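Local structure of GDSL-like Lipase (Parabacteroides distasonis, 3P94) at residues W37-T42 with P183-Y188; F44-F49 with I190-V195. The protein is probably a serine hydrolase of the GDSL-like lipase/acylhydrolase family, perhaps cleaving lysophospholipids such as lysophosphatidylcholine. One frame throughout, in Å; residues are numbered along the deposited sequence.

Contact 1 of 2, residues W37-T42 with P183-Y188; sequences WPADST and PTLEGY
Ala39 lays its methyl group against one side of the Tyr188 ring, CB standing 3.6 Å from Tyr188 CD2 and 3.8 Å from Tyr188 CE2, an oblique approach. The small side chain suits the last residue of the short helix 36-39, where it lets the two backbones come close: the CA atoms of Ala39 and Leu185 are 5.5 Å apart. Leu185 reaches the carbonyl side of the same residue. With CG anti to the backbone N (chi1 -180°), its CD1 reaches 3.4 Å from the carbonyl O of Ala39 and 4.2 Å from Asp40 CB, an apolar cover where the chain leaves the helix. In this SGNH-hydrolase, flavodoxin-like fold, the contact joins helix 36-39 to the start of the C-terminal helix 185-202, for which Thr184 is the N-cap. Pro183 directly follows His182, which with Ser31 and Asp179 probably forms the catalytic triad expected of this family; the Tyr188 side chain lies near these residues without touching them. Tyr188 suits its buried place by being amphipathic: its ring stacks with Trp36, while its hydroxyl OH is hydrogen-bonded to Ile32 O. On one ring face lies Pro183 CG, 3.9 Å above the plane and offset toward the rim.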
loop_
_atom_site.group_PDB
_atom_site.type_symbol
_atom_site.label_atom_id
_atom_site.label_comp_id
_atom_site.label_asym_id
_atom_site.label_seq_id
_atom_site.Cartn_x
_atom_site.Cartn_y
_atom_site.Cartn_z
ATOM N N TRP A 37 -10.859 -6.410 -2.054
ATOM C CA TRP A 37 -12.328 -6.552 -1.953
ATOM C C TRP A 37 -12.877 -7.641 -2.931
ATOM O O TRP A 37 -13.575 -8.516 -2.438
ATOM C CB TRP A 37 -13.064 -5.215 -2.145
ATOM C CG TRP A 37 -14.553 -5.336 -1.982
ATOM C CD1 TRP A 37 -15.260 -5.233 -0.824
ATOM C CD2 TRP A 37 -15.513 -5.628 -3.014
ATOM N NE1 TRP A 37 -16.597 -5.459 -1.062
ATOM C CE2 TRP A 37 -16.783 -5.693 -2.399
ATOM C CE3 TRP A 37 -15.424 -5.828 -4.405
ATOM C CZ2 TRP A 37 -17.954 -5.971 -3.122
ATOM C CZ3 TRP A 37 -16.582 -6.078 -5.120
ATOM C CH2 TRP A 37 -17.830 -6.139 -4.485
ATOM N N PRO A 38 -12.552 -7.683 -4.255
ATOM C CA PRO A 38 -13.088 -8.772 -5.089
ATOM C C PRO A 38 -12.677 -10.175 -4.608
ATOM O O PRO A 38 -13.453 -11.112 -4.753
ATOM C CB PRO A 38 -12.543 -8.476 -6.492
ATOM C CG PRO A 38 -11.511 -7.456 -6.333
ATOM C CD PRO A 38 -11.758 -6.724 -5.063
ATOM N N ALA A 39 -11.478 -10.308 -3.994
ATOM C CA ALA A 39 -10.979 -11.576 -3.474
ATOM C C ALA A 39 -11.683 -11.974 -2.154
ATOM O O ALA A 39 -11.952 -13.160 -1.950
ATOM C CB ALA A 39 -9.471 -11.489 -3.252
ATOM N N ASP A 40 -11.948 -10.996 -1.262
ATOM C CA ASP A 40 -12.560 -11.224 0.057
ATOM C C ASP A 40 -13.428 -10.008 0.398
ATOM O O ASP A 40 -12.992 -9.115 1.115
ATOM C CB ASP A 40 -11.444 -11.449 1.109
ATOM C CG ASP A 40 -11.882 -11.924 2.489
ATOM O OD1 ASP A 40 -13.095 -12.031 2.719
ATOM O OD2 ASP A 40 -10.997 -12.196 3.336
ATOM N N SER A 41 -14.661 -9.994 -0.127
ATOM C CA SER A 41 -15.623 -8.884 -0.043
ATOM C C SER A 41 -15.947 -8.382 1.376
ATOM O O SER A 41 -16.344 -7.227 1.501
ATOM C CB SER A 41 -16.920 -9.238 -0.760
ATOM O OG SER A 41 -17.618 -10.286 -0.109
ATOM N N THR A 42 -15.746 -9.201 2.432
ATOM C CA THR A 42 -16.064 -8.749 3.790
ATOM C C THR A 42 -14.812 -8.446 4.656
ATOM O O THR A 42 -14.996 -8.090 5.818
ATOM C CB THR A 42 -16.976 -9.749 4.515
ATOM O OG1 THR A 42 -16.280 -10.977 4.728
ATOM C CG2 THR A 42 -18.297 -9.983 3.792
ATOM N N PRO A 183 -1.738 -10.591 -5.705
ATOM C CA PRO A 183 -2.063 -11.855 -5.036
ATOM C C PRO A 183 -3.405 -12.455 -5.409
ATOM O O PRO A 183 -4.335 -11.771 -5.821
ATOM C CB PRO A 183 -2.058 -11.499 -3.536
ATOM C CG PRO A 183 -1.659 -10.082 -3.438
ATOM C CD PRO A 183 -1.733 -9.448 -4.767
ATOM N N THR A 184 -3.487 -13.761 -5.232
ATOM C CA THR A 184 -4.708 -14.550 -5.319
ATOM C C THR A 184 -5.317 -14.490 -3.916
ATOM O O THR A 184 -4.721 -13.868 -3.034
ATOM C CB THR A 184 -4.343 -15.986 -5.735
ATOM O OG1 THR A 184 -3.344 -16.446 -4.811
ATOM C CG2 THR A 184 -3.846 -16.069 -7.180
ATOM N N LEU A 185 -6.420 -15.205 -3.665
ATOM C CA LEU A 185 -7.014 -15.260 -2.329
ATOM C C LEU A 185 -6.028 -15.894 -1.324
ATOM O O LEU A 185 -5.933 -15.429 -0.186
ATOM C CB LEU A 185 -8.347 -16.032 -2.369
ATOM C CG LEU A 185 -9.125 -16.186 -1.045
ATOM C CD1 LEU A 185 -9.407 -14.831 -0.376
ATOM C CD2 LEU A 185 -10.418 -16.966 -1.266
ATOM N N GLU A 186 -5.261 -16.914 -1.761
ATOM C CA GLU A 186 -4.259 -17.586 -0.927
ATOM C C GLU A 186 -3.226 -16.575 -0.410
ATOM O O GLU A 186 -2.863 -16.619 0.767
ATOM C CB GLU A 186 -3.563 -18.714 -1.707
ATOM C CG GLU A 186 -2.794 -19.688 -0.820
ATOM C CD GLU A 186 -2.190 -20.895 -1.515
ATOM O OE1 GLU A 186 -2.803 -21.397 -2.484
ATOM O OE2 GLU A 186 -1.117 -21.359 -1.069
ATOM N N GLY A 187 -2.797 -15.667 -1.283
ATOM C CA GLY A 187 -1.844 -14.629 -0.927
ATOM C C GLY A 187 -2.462 -13.632 0.020
ATOM O O GLY A 187 -1.840 -13.273 1.017
ATOM N N TYR A 188 -3.721 -13.219 -0.249
ATOM C CA TYR A 188 -4.431 -12.264 0.614
ATOM C C TYR A 188 -4.647 -12.813 2.020
ATOM O O TYR A 188 -4.643 -12.033 2.968
ATOM C CB TYR A 188 -5.775 -11.844 0.003
ATOM C CG TYR A 188 -5.636 -10.777 -1.060
ATOM C CD1 TYR A 188 -5.067 -9.539 -0.764
ATOM C CD2 TYR A 188 -6.038 -11.014 -2.369
ATOM C CE1 TYR A 188 -4.926 -8.556 -1.740
ATOM C CE2 TYR A 188 -5.908 -10.035 -3.355
ATOM C CZ TYR A 188 -5.352 -8.807 -3.033
ATOM O OH TYR A 188 -5.218 -7.847 -4.006
#

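Contact 2 of 2, residues F44-F49 with I190-V195; sequences FIRNNF and IMEKIV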
loop_
_atom_site.group_PDB
_atom_site.type_symbol
_atom_site.label_atom_id
_atom_site.label_comp_id
_atom_site.label_asym_id
_atom_site.label_seq_id
_atom_site.Cartn_x
_atom_site.Cartn_y
_atom_site.Cartn_z
ATOM N N PHE A 44 -12.635 -5.876 4.851
ATOM C CA PHE A 44 -12.597 -4.540 5.433
ATOM C C PHE A 44 -13.779 -4.321 6.380
ATOM O O PHE A 44 -13.568 -3.850 7.487
ATOM C CB PHE A 44 -12.552 -3.466 4.338
ATOM C CG PHE A 44 -11.345 -3.605 3.441
ATOM C CD1 PHE A 44 -10.099 -3.135 3.845
ATOM C CD2 PHE A 44 -11.445 -4.243 2.205
ATOM C CE1 PHE A 44 -8.978 -3.269 3.016
ATOM C CE2 PHE A 44 -10.312 -4.398 1.388
ATOM C CZ PHE A 44 -9.089 -3.907 1.801
ATOM N N ILE A 45 -15.001 -4.685 5.955
ATOM C CA ILE A 45 -16.227 -4.482 6.728
ATOM C C ILE A 45 -16.194 -5.240 8.077
ATOM O O ILE A 45 -16.555 -4.641 9.083
ATOM C CB ILE A 45 -17.472 -4.854 5.858
ATOM C CG1 ILE A 45 -17.818 -3.746 4.836
ATOM C CG2 ILE A 45 -18.664 -5.259 6.673
ATOM C CD1 ILE A 45 -18.370 -4.310 3.443
ATOM N N ARG A 46 -15.763 -6.522 8.111
ATOM C CA ARG A 46 -15.760 -7.305 9.369
ATOM C C ARG A 46 -14.735 -6.799 10.397
ATOM O O ARG A 46 -14.880 -7.057 11.589
ATOM C CB ARG A 46 -15.560 -8.806 9.112
ATOM C CG ARG A 46 -14.173 -9.233 8.602
ATOM C CD ARG A 46 -14.224 -10.681 8.144
ATOM N NE ARG A 46 -12.917 -11.167 7.700
ATOM C CZ ARG A 46 -12.641 -11.548 6.460
ATOM N NH1 ARG A 46 -13.579 -11.506 5.519
ATOM N NH2 ARG A 46 -11.426 -11.976 6.148
ATOM N N ASN A 47 -13.731 -6.043 9.943
ATOM C CA ASN A 47 -12.711 -5.499 10.828
ATOM C C ASN A 47 -12.862 -3.990 11.051
ATOM O O ASN A 47 -12.067 -3.402 11.792
ATOM C CB ASN A 47 -11.354 -5.792 10.233
ATOM C CG ASN A 47 -10.954 -7.229 10.321
ATOM O OD1 ASN A 47 -10.734 -7.759 11.409
ATOM N ND2 ASN A 47 -10.820 -7.880 9.175
ATOM N N ASN A 48 -13.874 -3.365 10.417
ATOM C CA ASN A 48 -14.132 -1.927 10.449
ATOM C C ASN A 48 -12.911 -1.182 9.876
ATOM O O ASN A 48 -12.392 -0.250 10.478
ATOM C CB ASN A 48 -14.530 -1.425 11.862
ATOM C CG ASN A 48 -15.003 0.017 11.917
ATOM O OD1 ASN A 48 -15.538 0.574 10.944
ATOM N ND2 ASN A 48 -14.791 0.661 13.064
ATOM N N PHE A 49 -12.437 -1.637 8.711
ATOM C CA PHE A 49 -11.342 -1.007 7.975
ATOM C C PHE A 49 -11.922 -0.249 6.786
ATOM O O PHE A 49 -12.950 -0.661 6.239
ATOM C CB PHE A 49 -10.297 -2.041 7.495
ATOM C CG PHE A 49 -9.566 -2.852 8.546
ATOM C CD1 PHE A 49 -9.412 -2.371 9.844
ATOM C CD2 PHE A 49 -8.979 -4.070 8.221
ATOM C CE1 PHE A 49 -8.713 -3.110 10.803
ATOM C CE2 PHE A 49 -8.269 -4.805 9.180
ATOM C CZ PHE A 49 -8.148 -4.323 10.465
ATOM N N ILE A 190 -2.548 -14.891 3.615
ATOM C CA ILE A 190 -1.238 -14.763 4.291
ATOM C C ILE A 190 -1.123 -13.320 4.808
ATOM O O ILE A 190 -0.803 -13.088 5.973
ATOM C CB ILE A 190 -0.041 -15.142 3.350
ATOM C CG1 ILE A 190 0.010 -16.664 3.096
ATOM C CG2 ILE A 190 1.321 -14.622 3.902
ATOM C CD1 ILE A 190 0.909 -17.086 1.985
HETATM N N MSE A 191 -1.423 -12.362 3.933
HETATM C CA MSE A 191 -1.375 -10.937 4.248
HETATM C C MSE A 191 -2.318 -10.562 5.389
HETATM O O MSE A 191 -1.902 -9.836 6.298
HETATM C CB MSE A 191 -1.706 -10.110 3.006
HETATM C CG MSE A 191 -0.618 -10.166 1.945
HETATM SE SE MSE A 191 -1.289 -9.461 0.279
HETATM C CE MSE A 191 -1.435 -7.630 0.734
ATOM N N GLU A 192 -3.574 -11.058 5.355
ATOM C CA GLU A 192 -4.596 -10.799 6.362
ATOM C C GLU A 192 -4.091 -11.156 7.772
ATOM O O GLU A 192 -4.230 -10.331 8.672
ATOM C CB GLU A 192 -5.883 -11.570 6.025
ATOM C CG GLU A 192 -6.959 -11.504 7.102
ATOM C CD GLU A 192 -8.258 -12.231 6.805
ATOM O OE1 GLU A 192 -8.451 -12.695 5.657
ATOM O OE2 GLU A 192 -9.096 -12.317 7.729
ATOM N N LYS A 193 -3.492 -12.354 7.947
ATOM C CA LYS A 193 -2.974 -12.836 9.227
ATOM C C LYS A 193 -1.892 -11.905 9.773
ATOM O O LYS A 193 -1.966 -11.519 10.933
ATOM C CB LYS A 193 -2.443 -14.279 9.084
ATOM C CG LYS A 193 -2.038 -14.924 10.403
ATOM C CD LYS A 193 -1.541 -16.333 10.193
ATOM N N ILE A 194 -0.929 -11.501 8.927
ATOM C CA ILE A 194 0.196 -10.643 9.309
ATOM C C ILE A 194 -0.267 -9.206 9.648
ATOM O O ILE A 194 0.154 -8.661 10.670
ATOM C CB ILE A 194 1.273 -10.644 8.182
ATOM C CG1 ILE A 194 1.840 -12.068 7.972
ATOM C CG2 ILE A 194 2.413 -9.643 8.487
ATOM C CD1 ILE A 194 2.523 -12.261 6.670
ATOM N N VAL A 195 -1.117 -8.598 8.799
ATOM C CA VAL A 195 -1.561 -7.217 9.016
ATOM C C VAL A 195 -2.511 -7.122 10.223
ATOM O O VAL A 195 -2.455 -6.124 10.937
ATOM C CB VAL A 195 -2.144 -6.558 7.731
ATOM C CG1 VAL A 195 -3.566 -7.036 7.402
ATOM C CG2 VAL A 195 -2.074 -5.039 7.805
HETATM O O HOH W 1 -10.620 -10.941 9.442
#
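Glu192 OE2 is gripped by two donors: Arg46 NH2 at 2.8 Å, in a salt bridge with an N-H...O angle of 162°, and a water at 2.7 Å from OE2. The bond lies in the guanidinium plane but meets OE2 36° out of the carboxylate plane, the two flat groups being turned 40° from each other. The same water accepts from Arg46 NE at 2.9 Å and from Asn47 ND2 at 3.1 Å, so it ties both residues to the one carboxylate oxygen. Arginine suits this surface site because its long chain, extended from CG to NE, carries NH2 across to the other helix and leaves NE to bind the water; Glu192, extended beyond CG, meets it from the opposite direction. An alanine in place of Glu192 would probably leave the water without its acceptor and Arg46 NH2 without its partner on helix 185-202, though Asp40 and Thr42 would still hold the guanidinium. Asn48, with positive phi, ends the turn in a Schellman motif. The bridge thus spans the surface between helix 43-47 and helix 185-202, beside the edge strand 49-53, whose Phe49 packs on Leu196 and Ile199 of that long helix.

Both contacts dock consecutive short helices, 36-39 and 43-47, onto the same C-terminal helix 185-202, and their centres lie about 10 Å apart. Contact 1 is partly buried and chiefly apolar, with Tyr188 as its buried member near the probable catalytic triad; contact 2 lies at the surface and is held by charge and water. They meet at Asp40, whose OD2 forms a salt bridge with Arg46 NH2 at 2.9 Å, so Arg46 serves carboxylates from both. Lys189, between 183-188 and 190-195 in the chain, pairs with Asp40 and Glu192, and these cations probably offset the closeness of the two acids. Apart from the charges, Pro183 CG packs against the selenium of buried Met191.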